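Local atomic coordinates of zinc chaperone AztD (Citrobacter koseri, PDB entry 6CMK), a protein that acts as a periplasmic zinc chaperone, binding three zinc ions and handing one of them directly to the solute-binding protein AztC. Residues K113-E118 against S150-G155; V181-P186 against G195-D200; I280-P285 against I325-G330; D366-K371 against E389-N394. All blocks are in the same frame, centred on the assembly; numbering follows the deposited sequence.

Contact 1. Residues K113-E118 against S150-G155; sequences KLLPLE and SAVLKG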
loop_
_atom_site.group_PDB
_atom_site.type_symbol
_atom_site.label_atom_id
_atom_site.label_comp_id
_atom_site.label_asym_id
_atom_site.label_seq_id
_atom_site.Cartn_x
_atom_site.Cartn_y
_atom_site.Cartn_z
ATOM N N LYS B 113 11.949 -7.253 18.941
ATOM C CA LYS B 113 12.500 -6.739 20.185
ATOM C C LYS B 113 11.493 -5.864 20.917
ATOM O O LYS B 113 10.613 -5.238 20.314
ATOM C CB LYS B 113 13.800 -5.962 19.935
ATOM C CG LYS B 113 13.645 -4.683 19.134
ATOM C CD LYS B 113 15.002 -4.050 18.859
ATOM C CE LYS B 113 14.928 -3.006 17.754
ATOM N NZ LYS B 113 14.693 -3.604 16.410
ATOM N N LEU B 114 11.633 -5.841 22.235
ATOM C CA LEU B 114 10.856 -4.933 23.062
ATOM C C LEU B 114 11.445 -3.538 22.933
ATOM O O LEU B 114 12.647 -3.344 23.140
ATOM C CB LEU B 114 10.886 -5.381 24.521
ATOM C CG LEU B 114 9.629 -5.967 25.156
ATOM C CD1 LEU B 114 9.954 -6.354 26.590
ATOM C CD2 LEU B 114 8.467 -4.992 25.127
ATOM N N LEU B 115 10.614 -2.584 22.575
ATOM C CA LEU B 115 11.080 -1.216 22.465
ATOM C C LEU B 115 10.997 -0.524 23.813
ATOM O O LEU B 115 10.288 -0.978 24.722
ATOM C CB LEU B 115 10.254 -0.463 21.434
ATOM C CG LEU B 115 10.529 -0.863 19.983
ATOM C CD1 LEU B 115 9.445 -0.316 19.077
ATOM C CD2 LEU B 115 11.911 -0.403 19.520
ATOM N N PRO B 116 11.744 0.571 23.991
ATOM C CA PRO B 116 11.679 1.294 25.271
ATOM C C PRO B 116 10.377 2.047 25.477
ATOM O O PRO B 116 10.059 2.384 26.626
ATOM C CB PRO B 116 12.875 2.255 25.197
ATOM C CG PRO B 116 13.125 2.438 23.737
ATOM C CD PRO B 116 12.777 1.122 23.094
ATOM N N LEU B 117 9.623 2.327 24.415
ATOM C CA LEU B 117 8.382 3.074 24.563
ATOM C C LEU B 117 7.386 2.297 25.407
ATOM O O LEU B 117 6.992 1.178 25.052
ATOM C CB LEU B 117 7.760 3.390 23.204
ATOM C CG LEU B 117 6.388 4.075 23.322
ATOM C CD1 LEU B 117 6.560 5.497 23.799
ATOM C CD2 LEU B 117 5.660 4.090 22.011
ATOM N N GLU B 118 6.960 2.917 26.502
ATOM C CA GLU B 118 5.816 2.472 27.282
ATOM C C GLU B 118 4.859 3.642 27.431
ATOM O O GLU B 118 5.288 4.784 27.614
ATOM C CB GLU B 118 6.213 1.985 28.672
ATOM C CG GLU B 118 7.036 0.722 28.716
ATOM C CD GLU B 118 7.252 0.253 30.144
ATOM O OE1 GLU B 118 6.960 1.035 31.073
ATOM O OE2 GLU B 118 7.702 -0.892 30.337
ATOM N N SER B 150 6.774 6.400 13.651
ATOM C CA SER B 150 8.146 6.657 13.229
ATOM C C SER B 150 9.009 7.038 14.422
ATOM O O SER B 150 10.122 6.524 14.591
ATOM C CB SER B 150 8.169 7.746 12.157
ATOM O OG SER B 150 9.501 8.115 11.838
ATOM N N ALA B 151 8.489 7.909 15.287
ATOM C CA ALA B 151 9.205 8.261 16.510
ATOM C C ALA B 151 9.401 7.045 17.407
ATOM O O ALA B 151 10.500 6.811 17.926
ATOM C CB ALA B 151 8.443 9.358 17.251
ATOM N N VAL B 152 8.350 6.245 17.587
ATOM C CA VAL B 152 8.437 5.071 18.451
ATOM C C VAL B 152 9.561 4.149 17.991
ATOM O O VAL B 152 10.362 3.662 18.796
ATOM C CB VAL B 152 7.086 4.339 18.475
ATOM C CG1 VAL B 152 7.174 3.049 19.297
ATOM C CG2 VAL B 152 6.012 5.274 18.994
ATOM N N LEU B 153 9.625 3.880 16.687
ATOM C CA LEU B 153 10.632 2.952 16.179
ATOM C C LEU B 153 12.045 3.478 16.370
ATOM O O LEU B 153 12.982 2.678 16.492
ATOM C CB LEU B 153 10.386 2.661 14.698
ATOM C CG LEU B 153 9.259 1.675 14.439
ATOM C CD1 LEU B 153 8.819 1.765 12.985
ATOM C CD2 LEU B 153 9.737 0.279 14.813
ATOM N N LYS B 154 12.229 4.804 16.375
ATOM C CA LYS B 154 13.529 5.387 16.667
ATOM C C LYS B 154 13.860 5.375 18.151
ATOM O O LYS B 154 14.970 5.770 18.520
ATOM C CB LYS B 154 13.606 6.839 16.190
ATOM C CG LYS B 154 13.346 7.121 14.724
ATOM C CD LYS B 154 13.553 8.615 14.508
ATOM C CE LYS B 154 12.779 9.187 13.339
ATOM N NZ LYS B 154 12.799 10.678 13.414
ATOM N N GLY B 155 12.927 4.959 19.002
ATOM C CA GLY B 155 13.133 5.039 20.432
ATOM C C GLY B 155 12.834 6.391 21.034
ATOM O O GLY B 155 13.360 6.708 22.111
HETATM O O HOH W 1 10.654 3.140 21.577
#
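Leu117 meets Val152 at about a right angle where two consecutive sheets of the beta propeller pack together. Residues 113-118 lie on strand 113-120 of one antiparallel sheet, and 150-155 end the short helix that follows strand 143-148 of the next. CG of Leu117 stands anti to its backbone N (chi1 175°), and methyl CD2 sits in the fork of the valine, 3.3 Å from both Val152 CG1 and Val152 CG2. These contacts are tighter than usual van der Waals packing; Leu147 touches both side chains as well. Leu115, on the other side of the corner at Pro116, also crosses Val152 at about a right angle. Leu115 CD1 lies 4.1 Å from Val152 CG1 and reaches Leu153 CD2 at 4.3 Å, while Thr91 and Ala93 of strand 88-100 touch Leu115 from its own sheet. The ring of Pro116 comes in from the corner, with CG 4.2 Å from Gly155 CA, where positive phi ends the helix in a Schellman motif. No direct hydrogen bond joins the segments. Instead, one water donates to Val152 O at 2.8 Å and accepts a weak bond from Leu117 N at 3.1 Å.

Contact 2. Residues V181-P186 against G195-D200; sequences VSIPNP and GARVVD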
loop_
_atom_site.group_PDB
_atom_site.type_symbol
_atom_site.label_atom_id
_atom_site.label_comp_id
_atom_site.label_asym_id
_atom_site.label_seq_id
_atom_site.Cartn_x
_atom_site.Cartn_y
_atom_site.Cartn_z
ATOM N N VAL B 181 -12.892 11.908 19.279
ATOM C CA VAL B 181 -12.962 11.279 20.590
ATOM C C VAL B 181 -14.419 11.100 20.971
ATOM O O VAL B 181 -15.293 11.883 20.586
ATOM C CB VAL B 181 -12.229 12.091 21.688
ATOM C CG1 VAL B 181 -10.765 12.249 21.348
ATOM C CG2 VAL B 181 -12.878 13.448 21.888
ATOM N N SER B 182 -14.665 10.067 21.758
ATOM C CA SER B 182 -15.991 9.819 22.281
ATOM C C SER B 182 -16.315 10.825 23.378
ATOM O O SER B 182 -15.428 11.365 24.044
ATOM C CB SER B 182 -16.066 8.398 22.814
ATOM O OG SER B 182 -15.039 8.179 23.757
ATOM N N ILE B 183 -17.605 11.071 23.551
ATOM C CA ILE B 183 -18.130 12.069 24.480
ATOM C C ILE B 183 -18.660 11.326 25.700
ATOM O O ILE B 183 -19.514 10.448 25.544
ATOM C CB ILE B 183 -19.244 12.896 23.821
ATOM C CG1 ILE B 183 -18.701 13.651 22.596
ATOM C CG2 ILE B 183 -19.887 13.843 24.827
ATOM C CD1 ILE B 183 -19.796 14.150 21.679
ATOM N N PRO B 184 -18.202 11.627 26.916
ATOM C CA PRO B 184 -18.728 10.899 28.077
ATOM C C PRO B 184 -20.186 11.250 28.316
ATOM O O PRO B 184 -20.645 12.357 28.019
ATOM C CB PRO B 184 -17.847 11.382 29.236
ATOM C CG PRO B 184 -17.389 12.754 28.803
ATOM C CD PRO B 184 -17.220 12.658 27.306
ATOM N N ASN B 185 -20.914 10.290 28.870
ATOM C CA ASN B 185 -22.284 10.535 29.281
ATOM C C ASN B 185 -22.284 11.627 30.342
ATOM O O ASN B 185 -21.609 11.474 31.370
ATOM C CB ASN B 185 -22.909 9.252 29.819
ATOM C CG ASN B 185 -24.349 9.442 30.258
ATOM O OD1 ASN B 185 -24.667 10.340 31.030
ATOM N ND2 ASN B 185 -25.231 8.585 29.754
ATOM N N PRO B 186 -22.988 12.743 30.130
ATOM C CA PRO B 186 -22.830 13.895 31.030
ATOM C C PRO B 186 -23.463 13.707 32.395
ATOM O O PRO B 186 -23.193 14.519 33.290
ATOM C CB PRO B 186 -23.504 15.035 30.258
ATOM C CG PRO B 186 -24.462 14.363 29.339
ATOM C CD PRO B 186 -23.789 13.075 28.938
ATOM N N GLY B 195 -21.709 9.872 22.056
ATOM C CA GLY B 195 -21.429 10.341 20.715
ATOM C C GLY B 195 -19.937 10.543 20.556
ATOM O O GLY B 195 -19.147 10.049 21.364
ATOM N N ALA B 196 -19.567 11.287 19.517
ATOM C CA ALA B 196 -18.169 11.562 19.224
ATOM C C ALA B 196 -18.052 12.988 18.719
ATOM O O ALA B 196 -19.016 13.568 18.214
ATOM C CB ALA B 196 -17.597 10.596 18.183
ATOM N N ARG B 197 -16.849 13.545 18.838
ATOM C CA ARG B 197 -16.605 14.885 18.335
ATOM C C ARG B 197 -15.187 15.006 17.804
ATOM O O ARG B 197 -14.277 14.282 18.218
ATOM C CB ARG B 197 -16.832 15.951 19.415
ATOM C CG ARG B 197 -15.903 15.857 20.619
ATOM C CD ARG B 197 -16.021 17.109 21.492
ATOM N NE ARG B 197 -17.353 17.279 22.065
ATOM C CZ ARG B 197 -17.676 17.069 23.343
ATOM N NH1 ARG B 197 -16.769 16.675 24.225
ATOM N NH2 ARG B 197 -18.926 17.263 23.748
ATOM N N VAL B 198 -15.015 15.946 16.887
ATOM C CA VAL B 198 -13.692 16.343 16.424
ATOM C C VAL B 198 -13.088 17.296 17.446
ATOM O O VAL B 198 -13.764 18.211 17.930
ATOM C CB VAL B 198 -13.784 17.005 15.040
ATOM C CG1 VAL B 198 -12.406 17.458 14.569
ATOM C CG2 VAL B 198 -14.421 16.056 14.022
ATOM N N VAL B 199 -11.817 17.081 17.788
ATOM C CA VAL B 199 -11.052 18.045 18.568
ATOM C C VAL B 199 -9.735 18.308 17.850
ATOM O O VAL B 199 -9.233 17.452 17.116
ATOM C CB VAL B 199 -10.798 17.567 20.021
ATOM C CG1 VAL B 199 -12.116 17.362 20.757
ATOM C CG2 VAL B 199 -9.942 16.302 20.045
ATOM N N ASP B 200 -9.183 19.509 18.037
ATOM C CA ASP B 200 -7.815 19.726 17.592
ATOM C C ASP B 200 -6.878 19.128 18.639
ATOM O O ASP B 200 -7.321 18.522 19.622
ATOM C CB ASP B 200 -7.552 21.207 17.298
ATOM C CG ASP B 200 -7.577 22.080 18.524
ATOM O OD1 ASP B 200 -7.397 21.572 19.646
ATOM O OD2 ASP B 200 -7.771 23.308 18.352
#
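Val181 and Arg197 form an antiparallel hydrogen-bonded pair, and backbone hydrogen bonds tie the two strands. Val181 N donates to Arg197 O at 2.9 Å, and the return bond runs from Arg197 N to Val181 O. Further along, Ile183 N donates to Gly195 O from above the carbonyl plane. Ser182 and Ala196 make the non-hydrogen-bonded pair between these bonds, and here CA-H...O contacts take over: Ala196 CA lies 3.2 Å from Val181 O, and Ser182 CA 3.3 Å from Gly195 O.

Side-chain packing occupies the sheet face of Val181, Ile183 and Arg197. Ile183 crosses the arginine at about a right angle, its CG1 3.6 Å above the guanidinium plane and over its centre, while its CD1 is 3.6 Å from Ala196 N. Val181 CG2 touches both Arg197 CG and Val199 CG1, 4.1 Å from the latter.

Polar ends are held from outside the pair. The arginine chain bends at chi3 (63°), which places NE, and NE forms a salt bridge with Asp209. On the other face, Ser182 OG is hydrogen-bonded to His168 NE2 and Val171 N. The side chain of Ser182 lies about 8 Å from that of the zinc ligand His169. The whole is a beta hairpin of strands 178-183 and 195-200 within one blade of the propeller.

Contact 3. Residues I280-P285 against I325-G330; sequences IILVDP and IDVLKG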
loop_
_atom_site.group_PDB
_atom_site.type_symbol
_atom_site.label_atom_id
_atom_site.label_comp_id
_atom_site.label_asym_id
_atom_site.label_seq_id
_atom_site.Cartn_x
_atom_site.Cartn_y
_atom_site.Cartn_z
ATOM N N ILE B 280 -24.218 -11.281 12.699
ATOM C CA ILE B 280 -23.291 -10.235 12.285
ATOM C C ILE B 280 -23.943 -9.448 11.159
ATOM O O ILE B 280 -24.865 -9.921 10.491
ATOM C CB ILE B 280 -21.913 -10.780 11.829
ATOM C CG1 ILE B 280 -22.057 -11.771 10.664
ATOM C CG2 ILE B 280 -21.180 -11.415 12.996
ATOM C CD1 ILE B 280 -20.717 -12.284 10.108
ATOM N N ILE B 281 -23.471 -8.217 10.968
ATOM C CA ILE B 281 -23.881 -7.426 9.816
ATOM C C ILE B 281 -22.646 -7.059 9.014
ATOM O O ILE B 281 -21.558 -6.834 9.556
ATOM C CB ILE B 281 -24.671 -6.146 10.175
ATOM C CG1 ILE B 281 -23.962 -5.334 11.261
ATOM C CG2 ILE B 281 -26.099 -6.497 10.563
ATOM C CD1 ILE B 281 -24.480 -3.909 11.360
ATOM N N LEU B 282 -22.840 -7.010 7.704
ATOM C CA LEU B 282 -21.835 -6.576 6.750
ATOM C C LEU B 282 -22.271 -5.215 6.236
ATOM O O LEU B 282 -23.436 -5.041 5.859
ATOM C CB LEU B 282 -21.711 -7.564 5.594
ATOM C CG LEU B 282 -21.051 -8.931 5.805
ATOM C CD1 LEU B 282 -21.646 -9.707 6.957
ATOM C CD2 LEU B 282 -21.206 -9.709 4.504
ATOM N N VAL B 283 -21.355 -4.255 6.244
ATOM C CA VAL B 283 -21.683 -2.870 5.933
ATOM C C VAL B 283 -20.752 -2.378 4.839
ATOM O O VAL B 283 -19.529 -2.467 4.978
ATOM C CB VAL B 283 -21.575 -1.956 7.168
ATOM C CG1 VAL B 283 -22.168 -0.597 6.861
ATOM C CG2 VAL B 283 -22.290 -2.591 8.362
ATOM N N ASP B 284 -21.336 -1.830 3.769
ATOM C CA ASP B 284 -20.567 -1.198 2.700
ATOM C C ASP B 284 -20.688 0.316 2.822
ATOM O O ASP B 284 -21.720 0.885 2.439
ATOM C CB ASP B 284 -21.071 -1.670 1.337
ATOM C CG ASP B 284 -20.209 -1.166 0.192
ATOM O OD1 ASP B 284 -19.404 -0.228 0.399
ATOM O OD2 ASP B 284 -20.333 -1.722 -0.916
ATOM N N PRO B 285 -19.678 1.011 3.355
ATOM C CA PRO B 285 -19.819 2.454 3.591
ATOM C C PRO B 285 -19.754 3.288 2.327
ATOM O O PRO B 285 -20.008 4.500 2.392
ATOM C CB PRO B 285 -18.640 2.760 4.511
ATOM C CG PRO B 285 -17.589 1.806 4.053
ATOM C CD PRO B 285 -18.339 0.528 3.745
ATOM N N ILE B 325 -16.692 -16.380 5.738
ATOM C CA ILE B 325 -17.670 -15.405 5.268
ATOM C C ILE B 325 -17.274 -14.946 3.874
ATOM O O ILE B 325 -16.207 -14.348 3.690
ATOM C CB ILE B 325 -17.763 -14.191 6.202
ATOM C CG1 ILE B 325 -18.046 -14.628 7.636
ATOM C CG2 ILE B 325 -18.825 -13.225 5.687
ATOM C CD1 ILE B 325 -19.298 -15.463 7.784
ATOM N N ASP B 326 -18.160 -15.177 2.910
ATOM C CA ASP B 326 -18.039 -14.597 1.570
ATOM C C ASP B 326 -18.726 -13.242 1.625
ATOM O O ASP B 326 -19.957 -13.153 1.632
ATOM C CB ASP B 326 -18.660 -15.516 0.526
ATOM C CG ASP B 326 -18.536 -14.973 -0.886
ATOM O OD1 ASP B 326 -18.419 -13.740 -1.064
ATOM O OD2 ASP B 326 -18.556 -15.792 -1.827
ATOM N N VAL B 327 -17.918 -12.184 1.688
ATOM C CA VAL B 327 -18.433 -10.850 1.974
ATOM C C VAL B 327 -19.289 -10.333 0.824
ATOM O O VAL B 327 -20.312 -9.675 1.041
ATOM C CB VAL B 327 -17.262 -9.901 2.295
ATOM C CG1 VAL B 327 -17.750 -8.493 2.536
ATOM C CG2 VAL B 327 -16.516 -10.406 3.524
ATOM N N LEU B 328 -18.894 -10.620 -0.414
ATOM C CA LEU B 328 -19.671 -10.136 -1.554
ATOM C C LEU B 328 -20.987 -10.889 -1.713
ATOM O O LEU B 328 -21.991 -10.291 -2.112
ATOM C CB LEU B 328 -18.821 -10.220 -2.822
ATOM C CG LEU B 328 -17.630 -9.255 -2.699
ATOM C CD1 LEU B 328 -16.585 -9.468 -3.780
ATOM C CD2 LEU B 328 -18.108 -7.804 -2.716
ATOM N N LYS B 329 -21.021 -12.181 -1.395
ATOM C CA LYS B 329 -22.285 -12.900 -1.441
ATOM C C LYS B 329 -23.123 -12.690 -0.188
ATOM O O LYS B 329 -24.332 -12.945 -0.215
ATOM C CB LYS B 329 -22.035 -14.391 -1.654
ATOM C CG LYS B 329 -21.367 -14.718 -2.980
ATOM C CD LYS B 329 -21.300 -16.218 -3.215
ATOM C CE LYS B 329 -21.179 -16.546 -4.692
ATOM N NZ LYS B 329 -21.220 -18.012 -4.939
ATOM N N GLY B 330 -22.519 -12.224 0.900
ATOM C CA GLY B 330 -23.268 -12.003 2.121
ATOM C C GLY B 330 -23.722 -13.283 2.788
ATOM O O GLY B 330 -24.851 -13.349 3.293
#
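Leu282 reaches from strand 279-283 of one propeller blade to Val327 and Gly330, just past strand 321-326 of the next, so the contact is packing between consecutive antiparallel sheets. Its CB already points toward 325-330 but has no close neighbour there. CG stands anti to the carbonyl carbon (chi1 -72°), and the two methyls beyond it divide the work. Leu282 CD1 stays with its own strand, 4.2 Å from Ile280 CD1. Leu282 CD2 goes across: it lies 3.6 Å from Val327 O and 3.9 Å from Gly330 CA. The same Leu282 CD2 is 4.2 Å from Val327 CG1, with Ile325 CG2 a little farther off. One methyl thus touches three residues as the second chain curls round. Beside it, Ile280 and Ile325 extend tip to tip, their CD1 atoms 4.2 Å apart. Ile294 of strand 291-295 touches Leu282 and both isoleucines, and Val315 adds to the packing round the isoleucine pair, making this a buried interface held by dispersion without any hydrogen bond across. The curl contains an Asx motif: Lys329 N donates to Asp326 OD1 at 3.1 Å with an N-H...O angle of 166°, approaching from above the carboxylate plane.

Contact 4. Residues D366-K371 against E389-N394; sequences DPLKSK and EGQPFN
Pro367 and Pro392 meet where the turn between strands 361-366 and 371-376, in the last beta-propeller sheet before the closure (355-387), folds against the chain entering strand 392-403, which pairs with strand 32-42. One residue earlier, Asp366 bonds Tyr342 OH through OD1, while its backbone pairs with Ser370 and Lys371 in a G1 beta bulge. Pro367 opens a 3-10 turn. Its CB comes to 3.1 Å from Pro392 O, with the ring's CG and CD also near that oxygen, and its own carbonyl O receives a fairly straight CA-H...O contact from Gln391 CA (3.6 Å, 162° at H). Leu368 lies side by side with Gln391, both pointing the same way, and Leu368 CD2 is 3.3 Å from Gln391 OE1; the amide's NE2 has a weak bond to Asp44. Ser370 then makes the direct hydrogen bond: with OG anti to the carbonyl carbon (chi1 -54°), it donates to Gly390 O at 2.7 Å, in the carbonyl plane. A water accepts from Gly390 N at 3.0 Å and donates weakly to Ser370 OG, forming a second, indirect link. Ser370 CA also rests on Pro392 CD at 3.8 Å. At Lys371 the backbone N lies 3.9 Å from Pro392 CG, while NZ turns off to a salt bridge with Glu385. The chemistry is therefore uneven: Gly390 is gripped by a hydroxyl and a water, whereas Pro392 O is buried with no hydrogen-bond partner in the model and has C-H groups of Pro367 against it, which probably offset its partial negative charge only in part.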
loop_
_atom_site.group_PDB
_atom_site.type_symbol
_atom_site.label_atom_id
_atom_site.label_comp_id
_atom_site.label_asym_id
_atom_site.label_seq_id
_atom_site.Cartn_x
_atom_site.Cartn_y
_atom_site.Cartn_z
ATOM N N ASP B 366 -6.096 -22.164 20.635
ATOM C CA ASP B 366 -6.891 -23.128 21.397
ATOM C C ASP B 366 -6.325 -23.080 22.805
ATOM O O ASP B 366 -5.543 -23.955 23.203
ATOM C CB ASP B 366 -6.825 -24.531 20.789
ATOM C CG ASP B 366 -7.851 -25.468 21.383
ATOM O OD1 ASP B 366 -8.400 -25.129 22.451
ATOM O OD2 ASP B 366 -8.106 -26.548 20.797
ATOM N N PRO B 367 -6.689 -22.059 23.588
ATOM C CA PRO B 367 -5.967 -21.828 24.853
ATOM C C PRO B 367 -6.008 -23.008 25.811
ATOM O O PRO B 367 -4.993 -23.301 26.451
ATOM C CB PRO B 367 -6.653 -20.582 25.436
ATOM C CG PRO B 367 -7.863 -20.323 24.598
ATOM C CD PRO B 367 -7.628 -20.969 23.270
ATOM N N LEU B 368 -7.139 -23.704 25.917
ATOM C CA LEU B 368 -7.241 -24.810 26.860
ATOM C C LEU B 368 -6.376 -26.001 26.468
ATOM O O LEU B 368 -6.133 -26.870 27.310
ATOM C CB LEU B 368 -8.702 -25.249 26.991
ATOM C CG LEU B 368 -9.660 -24.168 27.497
ATOM C CD1 LEU B 368 -11.026 -24.764 27.799
ATOM C CD2 LEU B 368 -9.103 -23.451 28.723
ATOM N N LYS B 369 -5.918 -26.074 25.216
ATOM C CA LYS B 369 -5.059 -27.161 24.768
ATOM C C LYS B 369 -3.621 -26.716 24.528
ATOM O O LYS B 369 -2.805 -27.519 24.067
ATOM C CB LYS B 369 -5.627 -27.787 23.497
ATOM C CG LYS B 369 -7.027 -28.364 23.649
ATOM C CD LYS B 369 -7.051 -29.640 24.479
ATOM C CE LYS B 369 -8.448 -30.245 24.507
ATOM N NZ LYS B 369 -8.904 -30.697 23.159
ATOM N N SER B 370 -3.290 -25.464 24.830
ATOM C CA SER B 370 -1.933 -24.956 24.673
ATOM C C SER B 370 -1.422 -25.179 23.251
ATOM O O SER B 370 -0.313 -25.667 23.037
ATOM C CB SER B 370 -0.991 -25.605 25.686
ATOM O OG SER B 370 -1.470 -25.461 27.008
ATOM N N LYS B 371 -2.238 -24.812 22.262
ATOM C CA LYS B 371 -1.809 -24.963 20.878
ATOM C C LYS B 371 -2.497 -23.933 19.999
ATOM O O LYS B 371 -3.462 -23.278 20.404
ATOM C CB LYS B 371 -2.076 -26.384 20.354
ATOM C CG LYS B 371 -3.546 -26.782 20.221
ATOM C CD LYS B 371 -3.712 -28.271 19.826
ATOM C CE LYS B 371 -3.140 -29.233 20.874
ATOM N NZ LYS B 371 -3.142 -30.671 20.459
ATOM N N GLU B 389 3.190 -23.135 25.100
ATOM C CA GLU B 389 2.902 -23.414 26.496
ATOM C C GLU B 389 2.011 -22.325 27.084
ATOM O O GLU B 389 2.056 -21.161 26.677
ATOM C CB GLU B 389 4.193 -23.560 27.303
ATOM C CG GLU B 389 5.218 -22.449 27.137
ATOM C CD GLU B 389 6.527 -22.777 27.831
ATOM O OE1 GLU B 389 6.789 -23.976 28.066
ATOM O OE2 GLU B 389 7.291 -21.841 28.149
ATOM N N GLY B 390 1.157 -22.731 28.018
ATOM C CA GLY B 390 0.230 -21.809 28.637
ATOM C C GLY B 390 -1.149 -21.819 28.011
ATOM O O GLY B 390 -1.637 -22.849 27.535
ATOM N N GLN B 391 -1.793 -20.655 28.029
ATOM C CA GLN B 391 -3.115 -20.448 27.451
ATOM C C GLN B 391 -2.975 -19.402 26.354
ATOM O O GLN B 391 -3.317 -18.225 26.553
ATOM C CB GLN B 391 -4.122 -20.010 28.508
ATOM C CG GLN B 391 -4.536 -21.131 29.422
ATOM C CD GLN B 391 -5.791 -20.799 30.183
ATOM O OE1 GLN B 391 -6.774 -21.540 30.146
ATOM N NE2 GLN B 391 -5.771 -19.668 30.877
ATOM N N PRO B 392 -2.456 -19.788 25.194
ATOM C CA PRO B 392 -2.349 -18.826 24.093
ATOM C C PRO B 392 -3.725 -18.285 23.755
ATOM O O PRO B 392 -4.675 -19.043 23.548
ATOM C CB PRO B 392 -1.752 -19.654 22.952
ATOM C CG PRO B 392 -2.082 -21.072 23.292
ATOM C CD PRO B 392 -2.072 -21.152 24.783
ATOM N N PHE B 393 -3.832 -16.960 23.732
ATOM C CA PHE B 393 -5.133 -16.306 23.690
ATOM C C PHE B 393 -5.192 -15.291 22.551
ATOM O O PHE B 393 -5.544 -15.648 21.422
ATOM C CB PHE B 393 -5.397 -15.678 25.066
ATOM C CG PHE B 393 -6.721 -15.000 25.201
ATOM C CD1 PHE B 393 -7.869 -15.553 24.671
ATOM C CD2 PHE B 393 -6.820 -13.820 25.910
ATOM C CE1 PHE B 393 -9.092 -14.918 24.811
ATOM C CE2 PHE B 393 -8.031 -13.187 26.057
ATOM C CZ PHE B 393 -9.169 -13.731 25.512
ATOM N N ASN B 394 -4.844 -14.034 22.815
ATOM C CA ASN B 394 -4.882 -13.013 21.774
ATOM C C ASN B 394 -3.746 -13.199 20.775
ATOM O O ASN B 394 -2.628 -13.568 21.136
ATOM C CB ASN B 394 -4.790 -11.614 22.383
ATOM C CG ASN B 394 -5.993 -11.266 23.231
ATOM O OD1 ASN B 394 -5.860 -10.779 24.362
ATOM N ND2 ASN B 394 -7.174 -11.518 22.702
HETATM O O HOH W 2 1.320 -25.576 28.793
#

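The four contacts follow one another along the chain without nesting or crossing. Contact 1 closes a loop of 31 residues between two consecutive sheets of the propeller. Contact 2 closes a short connection of eight residues inside a single sheet. Contact 3 again bridges consecutive sheets, across 39 residues. Contact 4 folds a turn of the sheet formed by 355-387 onto the chain entering strand 392-403, which pairs with the N-terminal strand 32-42 and so closes the ring. Contacts 1 and 3 lie on opposite sides of the chain's centre, as do contacts 2 and 4. Successive centres are about 29 to 30 Å apart, and none of the contacts touches another.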